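Local coordinates for protein hydrazine synthase alpha subunit (Candidatus Kuenenia stuttgartiensis, PDB 5C2V) that catalyses, within the hydrazine synthase complex, the condensation of hydroxylamine made in the gamma subunit with ammonia to give hydrazine, using c-type heme, at residues Ser520-Val525 with Glu634-Asp639. Sequence-based numbering, arbitrary orientation.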
loop_
_atom_site.group_PDB
_atom_site.type_symbol
_atom_site.label_atom_id
_atom_site.label_comp_id
_atom_site.label_asym_id
_atom_site.label_seq_id
_atom_site.Cartn_x
_atom_site.Cartn_y
_atom_site.Cartn_z
ATOM N N SER D 520 -36.809 -4.017 4.173
ATOM C CA SER D 520 -37.258 -2.714 4.641
ATOM C C SER D 520 -36.567 -2.405 5.965
ATOM O O SER D 520 -36.378 -3.295 6.794
ATOM C CB SER D 520 -38.778 -2.685 4.809
ATOM O OG SER D 520 -39.437 -3.089 3.623
ATOM N N GLN D 521 -36.191 -1.148 6.162
ATOM C CA GLN D 521 -35.424 -0.761 7.338
ATOM C C GLN D 521 -35.516 0.735 7.611
ATOM O O GLN D 521 -36.205 1.464 6.901
ATOM C CB GLN D 521 -33.961 -1.155 7.162
ATOM C CG GLN D 521 -33.280 -0.413 6.029
ATOM C CD GLN D 521 -31.782 -0.598 6.032
ATOM O OE1 GLN D 521 -31.282 -1.722 6.047
ATOM N NE2 GLN D 521 -31.053 0.510 6.031
ATOM N N LEU D 522 -34.796 1.181 8.636
ATOM C CA LEU D 522 -34.765 2.587 9.020
ATOM C C LEU D 522 -34.224 3.470 7.900
ATOM O O LEU D 522 -33.431 3.024 7.070
ATOM C CB LEU D 522 -33.915 2.777 10.278
ATOM C CG LEU D 522 -34.400 2.150 11.584
ATOM C CD1 LEU D 522 -33.239 1.981 12.550
ATOM C CD2 LEU D 522 -35.486 3.008 12.207
ATOM N N SER D 523 -34.662 4.724 7.882
ATOM C CA SER D 523 -34.198 5.682 6.888
ATOM C C SER D 523 -33.657 6.930 7.579
ATOM O O SER D 523 -33.900 7.138 8.768
ATOM C CB SER D 523 -35.325 6.049 5.920
ATOM O OG SER D 523 -36.351 6.771 6.576
ATOM N N ASP D 524 -32.914 7.739 6.828
ATOM C CA ASP D 524 -32.247 8.931 7.354
ATOM C C ASP D 524 -31.250 8.589 8.461
ATOM O O ASP D 524 -30.959 9.418 9.323
ATOM C CB ASP D 524 -33.270 9.949 7.869
ATOM C CG ASP D 524 -34.052 10.611 6.751
ATOM O OD1 ASP D 524 -33.505 10.742 5.635
ATOM O OD2 ASP D 524 -35.211 11.010 6.990
ATOM N N VAL D 525 -30.732 7.364 8.435
ATOM C CA VAL D 525 -29.711 6.938 9.386
ATOM C C VAL D 525 -28.583 6.208 8.658
ATOM O O VAL D 525 -28.828 5.488 7.689
ATOM C CB VAL D 525 -30.297 6.022 10.487
ATOM C CG1 VAL D 525 -31.298 6.786 11.344
ATOM C CG2 VAL D 525 -30.942 4.789 9.877
ATOM N N GLU D 634 -40.962 -4.018 12.311
ATOM C CA GLU D 634 -39.923 -4.341 13.283
ATOM C C GLU D 634 -38.672 -3.480 13.125
ATOM O O GLU D 634 -38.223 -3.212 12.012
ATOM C CB GLU D 634 -39.545 -5.822 13.178
ATOM C CG GLU D 634 -38.466 -6.260 14.158
ATOM C CD GLU D 634 -38.314 -7.766 14.235
ATOM O OE1 GLU D 634 -37.799 -8.258 15.260
ATOM O OE2 GLU D 634 -38.711 -8.457 13.272
ATOM N N GLY D 635 -38.121 -3.046 14.256
ATOM C CA GLY D 635 -36.843 -2.361 14.277
ATOM C C GLY D 635 -36.892 -0.885 13.939
ATOM O O GLY D 635 -35.897 -0.318 13.487
ATOM N N LEU D 636 -38.047 -0.257 14.140
ATOM C CA LEU D 636 -38.169 1.175 13.889
ATOM C C LEU D 636 -38.033 2.023 15.152
ATOM O O LEU D 636 -38.047 3.251 15.081
ATOM C CB LEU D 636 -39.500 1.484 13.201
ATOM C CG LEU D 636 -39.663 0.906 11.794
ATOM C CD1 LEU D 636 -40.832 1.562 11.073
ATOM C CD2 LEU D 636 -38.378 1.060 10.994
ATOM N N THR D 637 -37.896 1.380 16.306
ATOM C CA THR D 637 -37.751 2.125 17.552
ATOM C C THR D 637 -36.277 2.283 17.914
ATOM O O THR D 637 -35.605 1.311 18.259
ATOM C CB THR D 637 -38.496 1.440 18.712
ATOM O OG1 THR D 637 -39.803 1.044 18.276
ATOM C CG2 THR D 637 -38.625 2.388 19.894
ATOM N N LEU D 638 -35.784 3.517 17.839
ATOM C CA LEU D 638 -34.377 3.808 18.098
ATOM C C LEU D 638 -34.005 3.521 19.547
ATOM O O LEU D 638 -32.869 3.154 19.847
ATOM C CB LEU D 638 -34.059 5.264 17.758
ATOM C CG LEU D 638 -34.131 5.657 16.281
ATOM C CD1 LEU D 638 -33.809 7.133 16.103
ATOM C CD2 LEU D 638 -33.190 4.797 15.454
ATOM N N ASP D 639 -34.974 3.699 20.437
ATOM C CA ASP D 639 -34.790 3.433 21.857
ATOM C C ASP D 639 -34.400 1.975 22.089
ATOM O O ASP D 639 -33.529 1.671 22.903
ATOM C CB ASP D 639 -36.077 3.771 22.621
ATOM C CG ASP D 639 -35.851 3.962 24.111
ATOM O OD1 ASP D 639 -34.985 3.272 24.689
ATOM O OD2 ASP D 639 -36.552 4.804 24.709
HETATM O O HOH W 1 -34.690 -1.045 10.568
#
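Leu522, the last residue of edge strand 517-522 of a three-stranded mixed sheet, packs its isobutyl end against Gly635, Leu636 and Leu638 of the loop that runs on toward helix 646-657. The packing joins residues 520-525 of the heme-binding middle domain to the cytochrome c region, through apolar side chains and one water. With chi1 at -65°, Leu522 CG lies anti to its own carbonyl carbon; chi2 (159°) then sets the methyls, CD2 toward Leu636 and CD1 toward Leu638. Leu522 CD2 lies 3.7 Å from Leu636 CD2 and also touches the backbone at Leu636 CA; the two side chains run antiparallel, alongside one another. Leu522 CD1 meets Leu638 CD2 at 4.0 Å, the side chains crossing at a slant on the more exposed flank. The carbonyl O of Gly635 comes up against the fork of Leu522, 3.5 Å from Leu522 CG and about as close to both methyls. Trp428 of strand 428-433 also touches Leu636, while Gln466 and His426 border Leu522. Gln521 points its CB away from the loop, and its OE1 accepts a hydrogen bond from Trp431 NE1. A water bridges the backbones, accepting from Leu522 N at 2.9 Å and donating to Gly635 O at 3.2 Å.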